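Local coordinates for protein MccF (Escherichia coli, PDB 4IIY) that confers self-immunity to microcin C7 as a peptidase S66 (LD-carboxypeptidase-like) family member, probably by hydrolysing the processed antibiotic, at residues S207-N212 and P221-K226; T201-W206 and T339-T344. The protein carries 1 engineered substitution. All coordinates share one frame; numbering follows the deposited sequence.

How the contacts relate
Following the chain from the N terminus, residues 201-206 come first: they lead away from the eight-stranded sheet, where 198-199 is one of the two edge strands, and end in the short strand 205-206. Residues 207-212 carry straight on, the chain turns, and 221-226 returns antiparallel, so contact 1 closes a small loop with strand 225-226 pairing against 205-206. Contact 2 closes a far larger loop, since its partner 339-344 lies 133 residues on, in the loop between strands 330-334 and 345-347, and contact 1 is nested inside it. The two meet where the amide N of Ser207 lies 2.8 Å from the carbonyl O of His340, joining the hairpin to the segment that follows predicted charge-relay His338.

Contact 1 of 2, residues S207-N212 and P221-K226; sequences SDESIN and PKKLYK. With 1EI (5'-O-(L-alpha-glutamylsulfamoyl)inosine), chain K.
Glu209 faces Lys222 across two antiparallel chains, their CA atoms 6.4 Å apart. Ser207 turns OG away from its own N (chi1 -167°) and donates to the carbonyl O of Lys223 at 2.7 Å, lying in the plane of that carbonyl. At the other end of the same residue, the amide N of Lys223 meets Glu209 OE2 at 2.7 Å in a nearly straight bond (171°), so Lys223 is gripped through both its N and its O. Arg220 forms a salt bridge to the same OE2, while the Lys223 side chain crosses the glutamate at about a right angle. Were this glutamate an alanine, the Lys223 amide and the Arg220 guanidinium would probably lose the acceptor they share. These bonds extend the hairpin of strands 205-206 and 225-226 beyond its regular pairing, out to the ligand pocket, where Ser210 OG sits 3.1 Å from C2 of the ligand's hypoxanthine ring and is hydrogen-bonded to Arg273. Lys222 stretches out fully and slides past Ile211, its CG 3.8 Å from Ile211 CG1; its NZ reaches a salt bridge with Glu174 and two waters, which link it to the carbonyls of Glu209 and Ile211. Asp208 OD1 lies in plane at the Tyr225 ring edge, 3.7 Å from CE2, and a water joins it to Tyr225 OH, while its other oxygen, OD2, accepts from the backbone N of Leu305.

Contact 2 of 2, residues T201-W206 and T339-T344; sequences TLPEKW and THPMLT
Trp206 leans across His340 and Pro341 with its backbone and reaches Thr339 with its ring. Starting at the root, Trp206 CB lies 3.3 Å from the carbonyl O of His340 and 4.0 Å from Pro341 CD. CG sits between the backbone N and the carbonyl carbon (chi1 64°), which carries the indole over toward Thr339. Farther out, CE3 is 4.1 Å from both CB and CG2 of Thr339, and CZ3 comes to 4.0 Å from that same methyl, the indole and the threonine meeting at a slant. On the pyrrole side, NE1 donates to the carbonyl O of Lys226, tying the indole to the neighbouring strand of the two-stranded hairpin, while Lys302 makes a cation-pi contact with the ring. The facing segment is the loop between strands 330-334 and 345-347, so the contact joins the base of the hairpin to the chain just after His338, a predicted charge-relay residue. A cis peptide bond precedes Pro341, and its ring is flanked by the other segment: CD packs 3.4 Å from the carbonyl O of Lys205, and CG is 3.7 Å from Pro203 CB, the two proline rings meeting obliquely. Helix 178-191 also packs on Pro341, through Ile181 and Thr182. Two residues on, Leu343 divides its branches, CD2 lying 4.3 Å from Pro203 CG and CD1 approaching the carbonyl O of Thr201.

Contact 1 of 2, residues S207-N212 and P221-K226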
ATOM      1  N   SER B 207     -15.489 -20.898  -3.116  1.00  7.18           N
ATOM      2  CA  SER B 207     -15.693 -20.029  -4.267  1.00  8.38           C
ATOM      3  C   SER B 207     -15.180 -18.635  -3.974  1.00  7.89           C
ATOM      4  O   SER B 207     -15.067 -18.228  -2.814  1.00  9.19           O
ATOM      5  CB  SER B 207     -17.171 -19.940  -4.656  1.00  9.75           C
ATOM      6  OG  SER B 207     -17.317 -19.350  -5.948  1.00  9.66           O
ATOM      7  N   ASP B 208     -14.902 -17.897  -5.041  1.00  8.82           N
ATOM      8  CA  ASP B 208     -14.539 -16.495  -4.929  1.00  8.89           C
ATOM      9  C   ASP B 208     -15.337 -15.601  -5.871  1.00  8.93           C
ATOM     10  O   ASP B 208     -15.014 -14.427  -6.009  1.00  9.56           O
ATOM     11  CB  ASP B 208     -13.033 -16.283  -5.152  1.00 11.31           C
ATOM     12  CG  ASP B 208     -12.578 -16.658  -6.554  1.00 10.31           C
ATOM     13  OD1 ASP B 208     -13.378 -17.265  -7.310  1.00 11.13           O
ATOM     14  OD2 ASP B 208     -11.401 -16.371  -6.896  1.00 11.73           O
ATOM     15  N   GLU B 209     -16.391 -16.122  -6.496  1.00  8.10           N
ATOM     16  CA  GLU B 209     -17.111 -15.317  -7.476  1.00  9.93           C
ATOM     17  C   GLU B 209     -17.785 -14.089  -6.880  1.00  9.87           C
ATOM     18  O   GLU B 209     -18.362 -14.149  -5.789  1.00 11.31           O
ATOM     19  CB  GLU B 209     -18.152 -16.160  -8.204  1.00 10.78           C
ATOM     20  CG  GLU B 209     -17.559 -17.194  -9.135  1.00 11.76           C
ATOM     21  CD  GLU B 209     -18.568 -17.649 -10.147  1.00 12.37           C
ATOM     22  OE1 GLU B 209     -18.564 -17.111 -11.273  1.00 14.69           O
ATOM     23  OE2 GLU B 209     -19.388 -18.511  -9.794  1.00 12.28           O
ATOM     24  N   SER B 210     -17.731 -12.993  -7.625  1.00 10.84           N
ATOM     25  CA  SER B 210     -18.350 -11.738  -7.226  1.00 13.14           C
ATOM     26  C   SER B 210     -19.761 -11.642  -7.787  1.00 13.54           C
ATOM     27  O   SER B 210     -20.028 -10.841  -8.685  1.00 15.68           O
ATOM     28  CB  SER B 210     -17.514 -10.554  -7.724  1.00 13.41           C
ATOM     29  OG  SER B 210     -17.892  -9.342  -7.090  1.00 17.61           O
ATOM     30  N   ILE B 211     -20.641 -12.491  -7.270  1.00  9.54           N
ATOM     31  CA  ILE B 211     -22.065 -12.466  -7.588  1.00  8.54           C
ATOM     32  C   ILE B 211     -22.836 -12.679  -6.298  1.00  8.01           C
ATOM     33  O   ILE B 211     -22.252 -12.962  -5.248  1.00  8.69           O
ATOM     34  CB  ILE B 211     -22.466 -13.570  -8.597  1.00  9.52           C
ATOM     35  CG1 ILE B 211     -22.246 -14.962  -7.998  1.00  9.54           C
ATOM     36  CG2 ILE B 211     -21.713 -13.399  -9.927  1.00 12.72           C
ATOM     37  CD1 ILE B 211     -22.880 -16.084  -8.819  1.00 11.94           C
ATOM     38  N   ASN B 212     -24.153 -12.547  -6.387  1.00  7.89           N
ATOM     39  CA  ASN B 212     -25.040 -12.809  -5.260  1.00  7.67           C
ATOM     40  C   ASN B 212     -24.712 -11.960  -4.026  1.00  7.56           C
ATOM     41  O   ASN B 212     -24.725 -12.453  -2.900  1.00  8.62           O
ATOM     42  CB  ASN B 212     -25.021 -14.298  -4.899  1.00  9.06           C
ATOM     43  CG  ASN B 212     -25.353 -15.199  -6.075  1.00  8.26           C
ATOM     44  OD1 ASN B 212     -25.959 -14.762  -7.058  1.00 10.69           O
ATOM     45  ND2 ASN B 212     -24.965 -16.468  -5.973  1.00  9.76           N
ATOM     46  N   PRO B 221     -26.321 -20.117  -8.793  1.00 11.52           N
ATOM     47  CA  PRO B 221     -25.324 -20.625  -7.840  1.00 13.61           C
ATOM     48  C   PRO B 221     -23.886 -20.285  -8.238  1.00  9.53           C
ATOM     49  O   PRO B 221     -23.537 -20.287  -9.417  1.00 12.56           O
ATOM     50  CB  PRO B 221     -25.548 -22.138  -7.874  1.00 13.68           C
ATOM     51  CG  PRO B 221     -27.015 -22.275  -8.212  1.00 18.25           C
ATOM     52  CD  PRO B 221     -27.312 -21.143  -9.162  1.00 18.03           C
ATOM     53  N   LYS B 222     -23.069 -19.951  -7.237  1.00 10.60           N
ATOM     54  CA  LYS B 222     -21.634 -19.787  -7.447  1.00  9.29           C
ATOM     55  C   LYS B 222     -21.001 -21.089  -7.917  1.00  8.36           C
ATOM     56  O   LYS B 222     -21.428 -22.172  -7.522  1.00  9.27           O
ATOM     57  CB  LYS B 222     -20.944 -19.325  -6.161  1.00 10.05           C
ATOM     58  CG  LYS B 222     -21.255 -17.881  -5.781  1.00  8.82           C
ATOM     59  CD  LYS B 222     -20.531 -17.471  -4.497  1.00  9.46           C
ATOM     60  CE  LYS B 222     -20.849 -16.026  -4.122  1.00  8.44           C
ATOM     61  NZ  LYS B 222     -20.243 -15.634  -2.816  1.00  9.16           N
ATOM     62  N   LYS B 223     -19.983 -20.965  -8.764  1.00  8.83           N
ATOM     63  CA  LYS B 223     -19.082 -22.073  -9.064  1.00  9.80           C
ATOM     64  C   LYS B 223     -18.485 -22.570  -7.756  1.00  9.78           C
ATOM     65  O   LYS B 223     -18.026 -21.772  -6.923  1.00 11.22           O
ATOM     66  CB  LYS B 223     -17.950 -21.617  -9.995  1.00 13.18           C
ATOM     67  CG  LYS B 223     -18.383 -21.279 -11.419  1.00 12.58           C
ATOM     68  CD  LYS B 223     -17.192 -21.021 -12.356  1.00 15.39           C
ATOM     69  CE  LYS B 223     -16.451 -19.737 -12.018  1.00 17.82           C
ATOM     70  NZ  LYS B 223     -15.326 -19.485 -12.980  1.00 16.90           N
ATOM     71  N   LEU B 224     -18.513 -23.880  -7.558  1.00  9.87           N
ATOM     72  CA  LEU B 224     -17.900 -24.494  -6.384  1.00 10.02           C
ATOM     73  C   LEU B 224     -16.657 -25.258  -6.799  1.00 12.44           C
ATOM     74  O   LEU B 224     -16.739 -26.252  -7.526  1.00 17.07           O
ATOM     75  CB  LEU B 224     -18.878 -25.430  -5.686  1.00 13.00           C
ATOM     76  CG  LEU B 224     -20.097 -24.733  -5.092  1.00 11.38           C
ATOM     77  CD1 LEU B 224     -21.115 -25.748  -4.586  1.00 19.40           C
ATOM     78  CD2 LEU B 224     -19.669 -23.782  -3.984  1.00 17.72           C
ATOM     79  N   TYR B 225     -15.508 -24.781  -6.344  1.00  9.95           N
ATOM     80  CA  TYR B 225     -14.226 -25.370  -6.678  1.00 10.92           C
ATOM     81  C   TYR B 225     -13.823 -26.420  -5.661  1.00 10.81           C
ATOM     82  O   TYR B 225     -14.021 -26.242  -4.463  1.00 10.58           O
ATOM     83  CB  TYR B 225     -13.164 -24.278  -6.665  1.00 11.83           C
ATOM     84  CG  TYR B 225     -13.340 -23.188  -7.692  1.00 10.75           C
ATOM     85  CD1 TYR B 225     -13.489 -23.487  -9.039  1.00 12.54           C
ATOM     86  CD2 TYR B 225     -13.328 -21.852  -7.316  1.00 12.66           C
ATOM     87  CE1 TYR B 225     -13.629 -22.483  -9.982  1.00 14.24           C
ATOM     88  CE2 TYR B 225     -13.471 -20.845  -8.243  1.00 11.93           C
ATOM     89  CZ  TYR B 225     -13.619 -21.166  -9.579  1.00 13.68           C
ATOM     90  OH  TYR B 225     -13.755 -20.171 -10.522  1.00 16.35           O
ATOM     91  N   LYS B 226     -13.218 -27.506  -6.130  1.00 12.76           N
ATOM     92  CA  LYS B 226     -12.566 -28.428  -5.213  1.00 12.83           C
ATOM     93  C   LYS B 226     -11.425 -27.703  -4.496  1.00  8.89           C
ATOM     94  O   LYS B 226     -10.789 -26.810  -5.057  1.00 10.80           O
ATOM     95  CB  LYS B 226     -12.027 -29.649  -5.961  1.00 15.27           C
ATOM     96  CG  LYS B 226     -13.116 -30.526  -6.565  1.00 23.71           C
ATOM     97  CD  LYS B 226     -13.741 -31.439  -5.519  1.00 33.97           C
ATOM     98  CE  LYS B 226     -14.907 -32.233  -6.096  1.00 40.89           C
ATOM     99  NZ  LYS B 226     -14.548 -32.944  -7.354  1.00 50.51           N
TER
HETATM  100  O6  1EI K 401     -20.588  -4.954  -4.598  0.61 21.67           O
HETATM  101  C6  1EI K 401     -20.004  -6.009  -4.268  0.97 14.41           C
HETATM  102  N1  1EI K 401     -20.154  -7.146  -4.978  0.80 17.38           N
HETATM  103  C2  1EI K 401     -19.537  -8.289  -4.633  0.82 16.17           C
HETATM  104  N3  1EI K 401     -18.732  -8.396  -3.563  0.86 14.71           N
HETATM  105  C5  1EI K 401     -19.134  -6.044  -3.079  1.00 15.41           C
HETATM  106  C4  1EI K 401     -18.504  -7.325  -2.772  1.00 14.27           C
HETATM  107  N7  1EI K 401     -18.734  -5.177  -2.127  0.90 16.92           N
HETATM  108  C8  1EI K 401     -17.912  -5.845  -1.282  0.88 17.65           C
HETATM  109  N9  1EI K 401     -17.782  -7.121  -1.677  0.81 13.46           N
HETATM  110  C1' 1EI K 401     -16.965  -8.158  -1.025  0.93 12.67           C
HETATM  111  O4' 1EI K 401     -16.882  -7.963   0.379  0.83 13.49           O
HETATM  112  C2' 1EI K 401     -15.546  -8.046  -1.543  0.95 19.21           C
HETATM  113  O2' 1EI K 401     -15.375  -8.884  -2.686  0.83 20.59           O
HETATM  114  C3' 1EI K 401     -14.712  -8.511  -0.370  0.73 19.72           C
HETATM  115  O3' 1EI K 401     -14.282  -9.851  -0.593  0.59 15.04           O
HETATM  116  C4' 1EI K 401     -15.641  -8.500   0.832  0.94 17.18           C
HETATM  117  C5' 1EI K 401     -15.077  -7.674   1.980  0.93 14.79           C
HETATM  118  O5' 1EI K 401     -14.932  -6.303   1.598  0.89 12.04           O
HETATM  119  SBF 1EI K 401     -14.041  -5.396   2.457  0.79 10.74           S
HETATM  120  OAE 1EI K 401     -14.564  -4.048   2.399  0.69 11.88           O
HETATM  121  OAF 1EI K 401     -14.080  -5.937   3.790  0.98 11.32           O
HETATM  122  NAQ 1EI K 401     -12.614  -5.504   1.868  0.98 13.46           N
HETATM  123  C   1EI K 401     -11.483  -4.980   2.388  0.69 10.93           C
HETATM  124  O   1EI K 401     -11.366  -4.338   3.425  0.98 10.43           O
HETATM  125  CA  1EI K 401     -10.221  -5.255   1.621  0.70 14.51           C
HETATM  126  N   1EI K 401     -10.513  -5.943   0.376  0.72 18.14           N
HETATM  127  CB  1EI K 401      -9.471  -3.950   1.377  0.78 20.14           C
HETATM  128  CG  1EI K 401      -7.962  -4.155   1.475  0.82 22.64           C
HETATM  129  CD  1EI K 401      -7.420  -4.739   0.190  1.00 18.99           C
HETATM  130  OE1 1EI K 401      -8.209  -5.297  -0.601  0.48 23.66           O
HETATM  131  OE2 1EI K 401      -6.201  -4.637  -0.029  0.75 20.05           O
HETATM  132  O   HOH W   1     -12.993 -17.612  -9.816  1.00 19.17           O
HETATM  133  O   HOH W   2     -17.571 -15.446  -3.488  1.00 15.36           O
HETATM  134  O   HOH W   3     -21.323 -12.793  -2.599  1.00 10.69           O

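Contact 2 of 2, residues T201-W206 and T339-T344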
ATOM      1  N   THR B 201     -10.535 -28.416  10.041  1.00 10.46           N
ATOM      2  CA  THR B 201     -11.179 -29.107   8.941  1.00 11.18           C
ATOM      3  C   THR B 201     -10.827 -28.392   7.642  1.00 11.59           C
ATOM      4  O   THR B 201     -10.440 -27.217   7.649  1.00 12.77           O
ATOM      5  CB  THR B 201     -12.702 -29.092   9.112  1.00 12.86           C
ATOM      6  OG1 THR B 201     -13.149 -27.737   9.268  1.00 15.00           O
ATOM      7  CG2 THR B 201     -13.100 -29.881  10.342  1.00 16.65           C
ATOM      8  N   LEU B 202     -10.946 -29.110   6.536  1.00 12.54           N
ATOM      9  CA  LEU B 202     -10.677 -28.567   5.214  1.00 13.24           C
ATOM     10  C   LEU B 202     -12.000 -28.455   4.475  1.00 11.09           C
ATOM     11  O   LEU B 202     -12.640 -29.470   4.210  1.00 12.79           O
ATOM     12  CB  LEU B 202      -9.755 -29.515   4.447  1.00 14.28           C
ATOM     13  CG  LEU B 202      -9.368 -29.073   3.034  1.00 13.94           C
ATOM     14  CD1 LEU B 202      -8.428 -27.879   3.088  1.00 16.47           C
ATOM     15  CD2 LEU B 202      -8.726 -30.231   2.263  1.00 16.87           C
ATOM     16  N   PRO B 203     -12.438 -27.224   4.153  1.00 10.11           N
ATOM     17  CA  PRO B 203     -13.688 -27.126   3.386  1.00 10.39           C
ATOM     18  C   PRO B 203     -13.625 -27.948   2.101  1.00 10.19           C
ATOM     19  O   PRO B 203     -12.625 -27.932   1.389  1.00 10.42           O
ATOM     20  CB  PRO B 203     -13.786 -25.631   3.073  1.00 11.45           C
ATOM     21  CG  PRO B 203     -13.064 -24.985   4.215  1.00 12.26           C
ATOM     22  CD  PRO B 203     -11.911 -25.899   4.514  1.00 10.80           C
ATOM     23  N   GLU B 204     -14.705 -28.665   1.809  1.00  9.78           N
ATOM     24  CA  GLU B 204     -14.731 -29.531   0.637  1.00 12.10           C
ATOM     25  C   GLU B 204     -14.766 -28.725  -0.650  1.00 12.22           C
ATOM     26  O   GLU B 204     -14.155 -29.111  -1.647  1.00 16.20           O
ATOM     27  CB  GLU B 204     -15.921 -30.487   0.699  1.00 14.52           C
ATOM     28  CG  GLU B 204     -15.781 -31.538   1.791  1.00 23.40           C
ATOM     29  CD  GLU B 204     -16.911 -32.551   1.796  1.00 30.27           C
ATOM     30  OE1 GLU B 204     -18.054 -32.184   1.446  1.00 33.52           O
ATOM     31  OE2 GLU B 204     -16.652 -33.719   2.155  1.00 38.22           O
ATOM     32  N   LYS B 205     -15.462 -27.593  -0.618  1.00 10.56           N
ATOM     33  CA  LYS B 205     -15.611 -26.738  -1.789  1.00 10.62           C
ATOM     34  C   LYS B 205     -15.498 -25.287  -1.355  1.00  9.17           C
ATOM     35  O   LYS B 205     -15.768 -24.957  -0.192  1.00  9.87           O
ATOM     36  CB  LYS B 205     -16.979 -26.950  -2.440  1.00 12.28           C
ATOM     37  CG  LYS B 205     -17.251 -28.362  -2.936  1.00 16.30           C
ATOM     38  CD  LYS B 205     -16.473 -28.649  -4.196  1.00 19.56           C
ATOM     39  CE  LYS B 205     -16.822 -30.022  -4.747  1.00 28.62           C
ATOM     40  NZ  LYS B 205     -18.261 -30.131  -5.100  1.00 33.15           N
ATOM     41  N   TRP B 206     -15.117 -24.423  -2.290  1.00  8.64           N
ATOM     42  CA  TRP B 206     -14.976 -22.995  -2.012  1.00  8.36           C
ATOM     43  C   TRP B 206     -15.302 -22.202  -3.267  1.00  7.73           C
ATOM     44  O   TRP B 206     -15.396 -22.762  -4.366  1.00  8.65           O
ATOM     45  CB  TRP B 206     -13.547 -22.671  -1.546  1.00  8.16           C
ATOM     46  CG  TRP B 206     -12.515 -22.946  -2.600  1.00  7.84           C
ATOM     47  CD1 TRP B 206     -11.978 -24.168  -2.940  1.00  9.05           C
ATOM     48  CD2 TRP B 206     -11.921 -21.990  -3.490  1.00  8.40           C
ATOM     49  NE1 TRP B 206     -11.082 -24.016  -3.965  1.00  8.90           N
ATOM     50  CE2 TRP B 206     -11.029 -22.697  -4.325  1.00  9.03           C
ATOM     51  CE3 TRP B 206     -12.049 -20.607  -3.656  1.00  9.52           C
ATOM     52  CZ2 TRP B 206     -10.275 -22.068  -5.305  1.00  9.75           C
ATOM     53  CZ3 TRP B 206     -11.298 -19.988  -4.632  1.00 10.91           C
ATOM     54  CH2 TRP B 206     -10.424 -20.716  -5.445  1.00 11.49           C
ATOM     55  N   THR B 339     -12.169 -15.463   0.369  1.00  6.85           N
ATOM     56  CA  THR B 339     -12.962 -16.501  -0.297  1.00  7.10           C
ATOM     57  C   THR B 339     -13.980 -17.115   0.676  1.00  7.50           C
ATOM     58  O   THR B 339     -13.857 -16.967   1.889  1.00  7.76           O
ATOM     59  CB  THR B 339     -12.064 -17.589  -0.907  1.00  7.06           C
ATOM     60  OG1 THR B 339     -11.292 -18.211   0.131  1.00  8.26           O
ATOM     61  CG2 THR B 339     -11.104 -16.985  -1.928  1.00  9.75           C
ATOM     62  N   HIS B 340     -14.998 -17.777   0.134  1.00  7.43           N
ATOM     63  CA  HIS B 340     -16.013 -18.471   0.935  1.00  7.97           C
ATOM     64  C   HIS B 340     -15.860 -19.974   0.758  1.00  7.19           C
ATOM     65  O   HIS B 340     -15.642 -20.449  -0.360  1.00  8.51           O
ATOM     66  CB  HIS B 340     -17.426 -18.061   0.506  1.00  8.23           C
ATOM     67  CG  HIS B 340     -17.737 -16.627   0.787  1.00  7.29           C
ATOM     68  ND1 HIS B 340     -18.219 -16.189   2.003  1.00  9.07           N
ATOM     69  CD2 HIS B 340     -17.606 -15.522   0.013  1.00  9.54           C
ATOM     70  CE1 HIS B 340     -18.378 -14.879   1.961  1.00  9.30           C
ATOM     71  NE2 HIS B 340     -18.013 -14.449   0.767  1.00  9.54           N
ATOM     72  N   PRO B 341     -15.986 -20.743   1.844  1.00  8.04           N
ATOM     73  CA  PRO B 341     -16.229 -20.311   3.225  1.00  7.46           C
ATOM     74  C   PRO B 341     -14.938 -19.850   3.896  1.00  7.35           C
ATOM     75  O   PRO B 341     -13.843 -20.033   3.361  1.00  8.97           O
ATOM     76  CB  PRO B 341     -16.744 -21.589   3.886  1.00  8.68           C
ATOM     77  CG  PRO B 341     -15.980 -22.673   3.187  1.00  9.24           C
ATOM     78  CD  PRO B 341     -15.835 -22.207   1.747  1.00  9.49           C
ATOM     79  N   MET B 342     -15.084 -19.250   5.067  1.00  7.67           N
ATOM     80  CA  MET B 342     -13.957 -18.694   5.791  1.00  7.86           C
ATOM     81  C   MET B 342     -13.843 -19.338   7.169  1.00  7.81           C
ATOM     82  O   MET B 342     -14.831 -19.416   7.899  1.00  8.53           O
ATOM     83  CB  MET B 342     -14.161 -17.190   5.949  1.00  9.48           C
ATOM     84  CG  MET B 342     -12.965 -16.488   6.540  1.00  8.73           C
ATOM     85  SD  MET B 342     -13.361 -14.817   7.092  1.00  9.37           S
ATOM     86  CE  MET B 342     -11.671 -14.287   7.372  1.00 10.30           C
ATOM     87  N   LEU B 343     -12.645 -19.799   7.508  1.00  7.51           N
ATOM     88  CA  LEU B 343     -12.359 -20.336   8.833  1.00  7.13           C
ATOM     89  C   LEU B 343     -11.971 -19.192   9.774  1.00  7.47           C
ATOM     90  O   LEU B 343     -11.560 -18.120   9.323  1.00  9.74           O
ATOM     91  CB  LEU B 343     -11.209 -21.340   8.746  1.00  8.56           C
ATOM     92  CG  LEU B 343     -11.434 -22.484   7.748  1.00  7.87           C
ATOM     93  CD1 LEU B 343     -10.163 -23.300   7.551  1.00 10.49           C
ATOM     94  CD2 LEU B 343     -12.581 -23.382   8.193  1.00 10.87           C
ATOM     95  N   THR B 344     -12.099 -19.424  11.073  1.00  7.63           N
ATOM     96  CA  THR B 344     -11.728 -18.458  12.106  1.00  7.92           C
ATOM     97  C   THR B 344     -10.348 -18.816  12.668  1.00  8.24           C
ATOM     98  O   THR B 344     -10.114 -19.980  13.036  1.00  8.63           O
ATOM     99  CB  THR B 344     -12.790 -18.440  13.222  1.00  7.15           C
ATOM    100  OG1 THR B 344     -14.004 -17.879  12.710  1.00  8.09           O
ATOM    101  CG2 THR B 344     -12.324 -17.603  14.401  1.00  8.73           C
TER